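PDB 4RY8: periplasmic binding protein from Thermotoga lettingae TMO, which binds 5-methylthioribose in the cleft between its two lobes and probably hands it to a membrane transporter for uptake. Local coordinates for residues 113-116 / 117-120; 152-155 / 156-160; 231-234 / 235-238. All coordinates share one frame; numbering follows the deposited sequence.

Contact 1: 113-116 / 117-120; sequences EIEQ and DDLL. With SR1 (5-S-methyl-5-thio-alpha-D-ribofuranose), chain G.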
loop_
_atom_site.group_PDB
_atom_site.type_symbol
_atom_site.label_atom_id
_atom_site.label_comp_id
_atom_site.label_asym_id
_atom_site.label_seq_id
_atom_site.Cartn_x
_atom_site.Cartn_y
_atom_site.Cartn_z
ATOM N N GLU C 113 -3.308 -7.369 -17.601
ATOM C CA GLU C 113 -3.939 -7.814 -16.405
ATOM C C GLU C 113 -4.602 -6.636 -15.659
ATOM O O GLU C 113 -3.932 -5.712 -15.189
ATOM C CB GLU C 113 -2.926 -8.487 -15.499
ATOM C CG GLU C 113 -2.277 -9.721 -16.066
ATOM C CD GLU C 113 -1.188 -10.245 -15.144
ATOM O OE1 GLU C 113 -1.266 -10.009 -13.905
ATOM O OE2 GLU C 113 -0.242 -10.912 -15.636
ATOM N N ILE C 114 -5.928 -6.701 -15.563
ATOM C CA ILE C 114 -6.738 -5.781 -14.740
ATOM C C ILE C 114 -6.849 -6.321 -13.315
ATOM O O ILE C 114 -7.156 -7.497 -13.102
ATOM C CB ILE C 114 -8.148 -5.564 -15.351
ATOM C CG1 ILE C 114 -8.019 -5.040 -16.790
ATOM C CG2 ILE C 114 -8.934 -4.578 -14.508
ATOM C CD1 ILE C 114 -9.305 -4.994 -17.601
ATOM N N GLU C 115 -6.559 -5.491 -12.327
ATOM C CA GLU C 115 -6.945 -5.813 -10.970
ATOM C C GLU C 115 -7.207 -4.581 -10.173
ATOM O O GLU C 115 -6.965 -3.462 -10.655
ATOM C CB GLU C 115 -5.840 -6.611 -10.274
ATOM C CG GLU C 115 -4.484 -5.937 -10.330
ATOM C CD GLU C 115 -3.578 -6.455 -9.238
ATOM O OE1 GLU C 115 -2.729 -7.341 -9.525
ATOM O OE2 GLU C 115 -3.746 -5.991 -8.099
ATOM N N GLN C 116 -7.682 -4.789 -8.946
ATOM C CA GLN C 116 -8.021 -3.667 -8.079
ATOM C C GLN C 116 -6.912 -3.257 -7.133
ATOM O O GLN C 116 -7.186 -2.676 -6.059
ATOM C CB GLN C 116 -9.232 -4.028 -7.284
ATOM C CG GLN C 116 -10.404 -4.370 -8.151
ATOM C CD GLN C 116 -11.526 -4.972 -7.375
ATOM O OE1 GLN C 116 -12.486 -4.301 -7.033
ATOM N NE2 GLN C 116 -11.419 -6.238 -7.089
ATOM N N ASP C 117 -5.670 -3.508 -7.562
ATOM C CA ASP C 117 -4.472 -3.277 -6.756
ATOM C C ASP C 117 -4.696 -4.062 -5.491
ATOM O O ASP C 117 -4.822 -3.511 -4.407
ATOM C CB ASP C 117 -4.160 -1.793 -6.492
ATOM C CG ASP C 117 -2.746 -1.576 -6.028
ATOM O OD1 ASP C 117 -2.079 -2.546 -5.575
ATOM O OD2 ASP C 117 -2.245 -0.455 -6.143
ATOM N N ASP C 118 -4.727 -5.381 -5.618
ATOM C CA ASP C 118 -5.059 -6.216 -4.438
ATOM C C ASP C 118 -4.046 -6.238 -3.271
ATOM O O ASP C 118 -4.424 -6.475 -2.095
ATOM C CB ASP C 118 -5.431 -7.614 -4.861
ATOM C CG ASP C 118 -6.749 -7.648 -5.579
ATOM O OD1 ASP C 118 -7.788 -7.205 -4.999
ATOM O OD2 ASP C 118 -6.716 -8.026 -6.754
ATOM N N LEU C 119 -2.784 -6.015 -3.605
ATOM C CA LEU C 119 -1.768 -5.851 -2.594
ATOM C C LEU C 119 -2.071 -4.578 -1.792
ATOM O O LEU C 119 -2.052 -4.575 -0.581
ATOM C CB LEU C 119 -0.413 -5.798 -3.242
ATOM C CG LEU C 119 0.048 -7.121 -3.854
ATOM C CD1 LEU C 119 1.384 -6.985 -4.541
ATOM C CD2 LEU C 119 0.074 -8.194 -2.786
ATOM N N LEU C 120 -2.387 -3.476 -2.442
ATOM C CA LEU C 120 -2.776 -2.321 -1.658
ATOM C C LEU C 120 -4.043 -2.536 -0.809
ATOM O O LEU C 120 -4.075 -2.116 0.349
ATOM C CB LEU C 120 -2.958 -1.085 -2.558
ATOM C CG LEU C 120 -3.271 0.217 -1.822
ATOM C CD1 LEU C 120 -2.198 0.687 -0.867
ATOM C CD2 LEU C 120 -3.499 1.323 -2.848
HETATM C CS SR1 G . -13.917 -15.328 -4.991
HETATM S S SR1 G . -12.769 -14.042 -5.426
HETATM C C5 SR1 G . -13.797 -12.701 -4.777
HETATM C C4 SR1 G . -13.127 -11.343 -4.975
HETATM O O4 SR1 G . -12.902 -11.213 -6.341
HETATM C C1 SR1 G . -13.210 -9.883 -6.804
HETATM O O1 SR1 G . -12.026 -9.322 -7.261
HETATM C C2 SR1 G . -13.775 -9.065 -5.653
HETATM O O2 SR1 G . -12.980 -7.948 -5.173
HETATM C C3 SR1 G . -13.956 -10.125 -4.584
HETATM O O3 SR1 G . -13.556 -9.630 -3.314
HETATM O O HOH W 1 -1.737 -5.444 -6.382
HETATM O O HOH W 2 -8.905 -7.257 -8.031
#
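Glu115 and Asp118 meet at a crossing between the two lobes, where strand 113-115 of the first sheet gives way to helix 118-132, which leads to the second sheet. The first torsion of Glu115 (chi1 53°) sets CG between the backbone N and the carbonyl carbon, and the extended chain beyond it reaches the first turn of the helix. There Glu115 OE2 accepts from Asp118 N at 2.7 Å, nearly in line with the C-O bond. Glutamate suits the place, for its chain is long enough to reach the helix end and it brings two acceptors; OE1 is salt-bridged to Lys152. Asp117, the N-cap, accepts from Leu120 N on OD1 at 3.3 Å, from well above the carboxylate plane; OD1 also bonds the hydroxyl of Tyr123, and OD2 pairs with Lys127, both of the second subunit. A water ties the end together, donating to Glu115 OE2 and Asp117 OD1 while accepting from Leu119 N. Gln116 faces the sugar: NE2 donates to SR1 O2 at 3.0 Å, and a bond between OE1 and Thr253 probably fixes which way round the amide lies. A second water accepts from Gln116 NE2 and donates to Asp118 OD2 at 2.6 Å, while Asp118 OD1 is salt-bridged to Arg153. Leu120 meets Leu120 of the second subunit; Ile114 packs on strands 98-102 and 278-280, its sheet neighbours, and Asp118 and Leu119 lean on helix 148-163.

Contact 2: 152-155 / 156-160; sequences KRDK and MWQII. With SR1 (5-S-methyl-5-thio-alpha-D-ribofuranose), chain G.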
loop_
_atom_site.group_PDB
_atom_site.type_symbol
_atom_site.label_atom_id
_atom_site.label_comp_id
_atom_site.label_asym_id
_atom_site.label_seq_id
_atom_site.Cartn_x
_atom_site.Cartn_y
_atom_site.Cartn_z
ATOM N N LYS C 152 -3.322 -12.546 -3.141
ATOM C CA LYS C 152 -2.673 -11.243 -3.012
ATOM C C LYS C 152 -3.045 -10.568 -1.660
ATOM O O LYS C 152 -2.171 -10.137 -0.883
ATOM C CB LYS C 152 -3.092 -10.352 -4.158
ATOM C CG LYS C 152 -2.549 -10.759 -5.493
ATOM C CD LYS C 152 -3.246 -10.024 -6.640
ATOM C CE LYS C 152 -2.935 -10.716 -7.979
ATOM N NZ LYS C 152 -3.580 -10.066 -9.176
ATOM N N ARG C 153 -4.327 -10.464 -1.370
ATOM C CA ARG C 153 -4.721 -9.874 -0.084
ATOM C C ARG C 153 -4.153 -10.683 1.067
ATOM O O ARG C 153 -3.711 -10.110 2.059
ATOM C CB ARG C 153 -6.196 -9.821 0.046
ATOM C CG ARG C 153 -6.754 -8.843 -0.963
ATOM C CD ARG C 153 -8.245 -8.985 -1.197
ATOM N NE ARG C 153 -8.634 -8.379 -2.483
ATOM C CZ ARG C 153 -9.812 -8.534 -3.087
ATOM N NH1 ARG C 153 -10.766 -9.253 -2.513
ATOM N NH2 ARG C 153 -10.036 -7.973 -4.293
ATOM N N ASP C 154 -4.138 -12.012 0.933
ATOM C CA ASP C 154 -3.624 -12.828 2.054
ATOM C C ASP C 154 -2.178 -12.450 2.474
ATOM O O ASP C 154 -1.868 -12.327 3.674
ATOM C CB ASP C 154 -3.744 -14.297 1.721
ATOM C CG ASP C 154 -3.193 -15.177 2.807
ATOM O OD1 ASP C 154 -3.799 -15.344 3.879
ATOM O OD2 ASP C 154 -2.092 -15.617 2.578
ATOM N N LYS C 155 -1.305 -12.223 1.487
ATOM C CA LYS C 155 0.098 -11.885 1.739
ATOM C C LYS C 155 0.253 -10.670 2.606
ATOM O O LYS C 155 1.159 -10.555 3.436
ATOM C CB LYS C 155 0.841 -11.698 0.422
ATOM C CG LYS C 155 1.054 -12.957 -0.410
ATOM C CD LYS C 155 1.990 -13.924 0.288
ATOM C CE LYS C 155 2.560 -14.954 -0.667
ATOM N NZ LYS C 155 3.457 -15.918 0.031
ATOM N N MET C 156 -0.643 -9.701 2.392
ATOM C CA MET C 156 -0.580 -8.472 3.125
ATOM C C MET C 156 -1.080 -8.666 4.535
ATOM O O MET C 156 -0.520 -8.054 5.444
ATOM C CB MET C 156 -1.331 -7.373 2.361
ATOM C CG MET C 156 -0.579 -6.863 1.128
ATOM S SD MET C 156 1.171 -6.387 1.315
ATOM C CE MET C 156 1.281 -5.090 0.091
ATOM N N TRP C 157 -2.043 -9.578 4.752
ATOM C CA TRP C 157 -2.422 -9.964 6.108
ATOM C C TRP C 157 -1.248 -10.560 6.879
ATOM O O TRP C 157 -1.010 -10.219 8.042
ATOM C CB TRP C 157 -3.626 -10.897 6.084
ATOM C CG TRP C 157 -4.012 -11.647 7.368
ATOM C CD1 TRP C 157 -4.138 -13.013 7.511
ATOM C CD2 TRP C 157 -4.372 -11.078 8.632
ATOM N NE1 TRP C 157 -4.567 -13.321 8.798
ATOM C CE2 TRP C 157 -4.704 -12.140 9.500
ATOM C CE3 TRP C 157 -4.438 -9.757 9.123
ATOM C CZ2 TRP C 157 -5.079 -11.926 10.828
ATOM C CZ3 TRP C 157 -4.832 -9.556 10.459
ATOM C CH2 TRP C 157 -5.158 -10.614 11.280
ATOM N N GLN C 158 -0.513 -11.461 6.255
ATOM C CA GLN C 158 0.642 -12.027 6.911
ATOM C C GLN C 158 1.653 -10.934 7.347
ATOM O O GLN C 158 2.255 -11.048 8.409
ATOM C CB GLN C 158 1.305 -13.042 5.979
ATOM C CG GLN C 158 0.362 -14.063 5.371
ATOM C CD GLN C 158 -0.465 -14.849 6.417
ATOM O OE1 GLN C 158 -0.030 -15.042 7.531
ATOM N NE2 GLN C 158 -1.682 -15.242 6.055
ATOM N N ILE C 159 1.803 -9.848 6.551
ATOM C CA ILE C 159 2.772 -8.811 6.857
ATOM C C ILE C 159 2.276 -7.952 8.014
ATOM O O ILE C 159 3.074 -7.543 8.874
ATOM C CB ILE C 159 3.114 -7.973 5.579
ATOM C CG1 ILE C 159 4.464 -8.402 5.000
ATOM C CG2 ILE C 159 3.279 -6.514 5.874
ATOM C CD1 ILE C 159 4.565 -9.857 4.618
ATOM N N ILE C 160 0.989 -7.670 8.038
ATOM C CA ILE C 160 0.401 -7.002 9.197
ATOM C C ILE C 160 0.612 -7.822 10.458
ATOM O O ILE C 160 0.921 -7.261 11.506
ATOM C CB ILE C 160 -1.090 -6.701 9.047
ATOM C CG1 ILE C 160 -1.270 -5.272 8.542
ATOM C CG2 ILE C 160 -1.817 -6.814 10.385
ATOM C CD1 ILE C 160 -0.514 -5.020 7.268
HETATM C CS SR1 G . -13.917 -15.328 -4.991
HETATM S S SR1 G . -12.769 -14.042 -5.426
HETATM C C5 SR1 G . -13.797 -12.701 -4.777
HETATM C C4 SR1 G . -13.127 -11.343 -4.975
HETATM O O4 SR1 G . -12.902 -11.213 -6.341
HETATM C C1 SR1 G . -13.210 -9.883 -6.804
HETATM O O1 SR1 G . -12.026 -9.322 -7.261
HETATM C C2 SR1 G . -13.775 -9.065 -5.653
HETATM O O2 SR1 G . -12.980 -7.948 -5.173
HETATM C C3 SR1 G . -13.956 -10.125 -4.584
HETATM O O3 SR1 G . -13.556 -9.630 -3.314
#
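Asp154 holds CG anti to its own N (chi1 178°), while Gln158 folds back at its second torsion (chi2 -55°), and the two polar ends meet one turn apart on helix 148-163, the helix of a beta-alpha-beta unit between strands 137-142 and 167-173. Gln158 NE2 donates to Asp154 OD1 at 3.0 Å. The oxygen lies in the amide plane, but the approach to the carboxylate is on its syn side and 35° out of plane, and the bond is bent. Asp154 OD1 is shared with the hydroxyl of Tyr141, and Gln158 OE1 is bonded to Lys161, so both groups are held at more than one point. Beneath them the helix runs regularly, with Gln158 N bonded to Asp154 O and Trp157 N to Arg153 O. Trp157 turns inward, its NE1 bonded to Glu169, whereas Lys155 makes a cation-pi contact with Trp162 of the second subunit. An arginine suits position 153 because its long, extended chain crosses to the sugar and ends in a flat fork of donors. NH1 is also bonded to Met204 O and NH2 to Asp118. Edge-on to the sugar, Arg153 NH1 donates to SR1 O3 at 2.9 Å and NH2 to SR1 O2 at 3.1 Å.

Contact 3: 231-234 / 235-238; sequences DVTT and EDIQ. With SR1 (5-S-methyl-5-thio-alpha-D-ribofuranose), chain G.
Thr233 and Asp236 form the capped start of a helix, in the buried turn that joins strand 226-230 of the second sheet to helix 234-240. The first torsion of Thr233 (chi1 66°) swings OG1 over the open helix end, where it accepts from Asp236 N at 3.0 Å in an almost straight bond. Threonine fits an N-cap because its short hydroxyl replaces the carbonyl that a preceding turn would have supplied. Its own carbonyl begins the regular pattern: Thr233 O accepts from Ile237 N at 2.9 Å, and Thr234 O from Gln238 N. A water bonded to Thr233 OG1 also lies close to Asp236 OD1, to which it may donate. On the apolar side Val232 CG2 lies 4.0 Å from Ile237 CG1, a hydrophobic staple closed over by Met299. Upstream, Asp231 points its carboxylate into the pocket, taking SR1 O2 on OD1 at 2.7 Å and SR1 O3 on OD2 at 2.5 Å; OD2 also receives Asp206 N. Putting an alanine here removes both carboxylate oxygens and would probably leave the O2 and O3 hydroxyls without the acceptors that hold them. An acidic side chain just past the carboxyl end of a parallel strand, gripping two neighbouring hydroxyls with its two oxygens, is a familiar sugar-binding arrangement in periplasmic binding proteins.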
loop_
_atom_site.group_PDB
_atom_site.type_symbol
_atom_site.label_atom_id
_atom_site.label_comp_id
_atom_site.label_asym_id
_atom_site.label_seq_id
_atom_site.Cartn_x
_atom_site.Cartn_y
_atom_site.Cartn_z
ATOM N N ASP C 231 -14.469 -4.779 -0.678
ATOM C CA ASP C 231 -15.566 -4.599 -1.626
ATOM C C ASP C 231 -16.618 -3.667 -1.039
ATOM O O ASP C 231 -16.769 -3.552 0.161
ATOM C CB ASP C 231 -16.238 -5.886 -2.147
ATOM C CG ASP C 231 -15.240 -6.865 -2.737
ATOM O OD1 ASP C 231 -14.371 -6.417 -3.507
ATOM O OD2 ASP C 231 -15.318 -8.085 -2.417
ATOM N N VAL C 232 -17.290 -2.973 -1.936
ATOM C CA VAL C 232 -18.408 -2.115 -1.541
ATOM C C VAL C 232 -19.490 -2.235 -2.626
ATOM O O VAL C 232 -19.198 -2.334 -3.848
ATOM C CB VAL C 232 -17.917 -0.686 -1.259
ATOM C CG1 VAL C 232 -17.332 -0.060 -2.518
ATOM C CG2 VAL C 232 -19.023 0.170 -0.640
ATOM N N THR C 233 -20.732 -2.314 -2.160
ATOM C CA THR C 233 -21.918 -2.288 -3.020
ATOM C C THR C 233 -22.995 -1.542 -2.231
ATOM O O THR C 233 -22.791 -1.210 -1.061
ATOM C CB THR C 233 -22.460 -3.691 -3.351
ATOM O OG1 THR C 233 -22.950 -4.300 -2.154
ATOM C CG2 THR C 233 -21.394 -4.593 -3.977
ATOM N N THR C 234 -24.146 -1.295 -2.853
ATOM C CA THR C 234 -25.283 -0.723 -2.128
ATOM C C THR C 234 -25.750 -1.661 -1.008
ATOM O O THR C 234 -25.996 -1.213 0.115
ATOM C CB THR C 234 -26.416 -0.370 -3.086
ATOM O OG1 THR C 234 -25.966 0.714 -3.909
ATOM C CG2 THR C 234 -27.665 0.035 -2.338
ATOM N N GLU C 235 -25.813 -2.958 -1.288
ATOM C CA GLU C 235 -26.093 -3.938 -0.229
ATOM C C GLU C 235 -25.141 -3.787 0.959
ATOM O O GLU C 235 -25.572 -3.753 2.109
ATOM C CB GLU C 235 -26.033 -5.364 -0.783
ATOM C CG GLU C 235 -27.282 -5.738 -1.563
ATOM C CD GLU C 235 -27.145 -7.042 -2.313
ATOM O OE1 GLU C 235 -26.136 -7.787 -2.116
ATOM O OE2 GLU C 235 -28.067 -7.321 -3.099
ATOM N N ASP C 236 -23.840 -3.734 0.681
ATOM C CA ASP C 236 -22.852 -3.494 1.717
ATOM C C ASP C 236 -23.086 -2.224 2.492
ATOM O O ASP C 236 -23.128 -2.220 3.721
ATOM C CB ASP C 236 -21.481 -3.422 1.074
ATOM C CG ASP C 236 -21.044 -4.773 0.471
ATOM O OD1 ASP C 236 -21.710 -5.781 0.783
ATOM O OD2 ASP C 236 -20.073 -4.801 -0.318
ATOM N N ILE C 237 -23.214 -1.126 1.759
ATOM C CA ILE C 237 -23.597 0.183 2.383
ATOM C C ILE C 237 -24.784 0.075 3.354
ATOM O O ILE C 237 -24.695 0.540 4.531
ATOM C CB ILE C 237 -23.838 1.232 1.288
ATOM C CG1 ILE C 237 -22.484 1.602 0.644
ATOM C CG2 ILE C 237 -24.553 2.464 1.850
ATOM C CD1 ILE C 237 -22.579 2.302 -0.712
ATOM N N GLN C 238 -25.884 -0.533 2.879
ATOM C CA GLN C 238 -27.127 -0.655 3.673
ATOM C C GLN C 238 -26.842 -1.414 4.929
ATOM O O GLN C 238 -27.313 -1.075 6.001
ATOM C CB GLN C 238 -28.199 -1.460 2.933
ATOM C CG GLN C 238 -28.820 -0.760 1.755
ATOM C CD GLN C 238 -29.470 -1.742 0.781
ATOM O OE1 GLN C 238 -29.460 -2.971 0.967
ATOM N NE2 GLN C 238 -30.038 -1.199 -0.270
HETATM C CS SR1 G . -13.917 -15.328 -4.991
HETATM S S SR1 G . -12.769 -14.042 -5.426
HETATM C C5 SR1 G . -13.797 -12.701 -4.777
HETATM C C4 SR1 G . -13.127 -11.343 -4.975
HETATM O O4 SR1 G . -12.902 -11.213 -6.341
HETATM C C1 SR1 G . -13.210 -9.883 -6.804
HETATM O O1 SR1 G . -12.026 -9.322 -7.261
HETATM C C2 SR1 G . -13.775 -9.065 -5.653
HETATM O O2 SR1 G . -12.980 -7.948 -5.173
HETATM C C3 SR1 G . -13.956 -10.125 -4.584
HETATM O O3 SR1 G . -13.556 -9.630 -3.314
HETATM O O HOH W 3 -22.492 -7.099 -1.910
#

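How the contacts relate
All three contacts send one side chain to the sugar: contacts 1 and 2 supply donors from amide and guanidinium groups, whereas contact 3 supplies a carboxylate that accepts. Contacts 1 and 3 are buried and each caps a helix that follows a strand, one with aspartate at the lobe crossing, the other with threonine on the cleft side of the second lobe. Contact 2 lies mid-helix and is only partly buried. Contacts 1 and 2 touch, with centres about 13 Å apart, through two salt bridges and the packing of Leu119, and both reach the second subunit. Contact 3 touches neither of them nor the other chain, and shares with them the bound ligand.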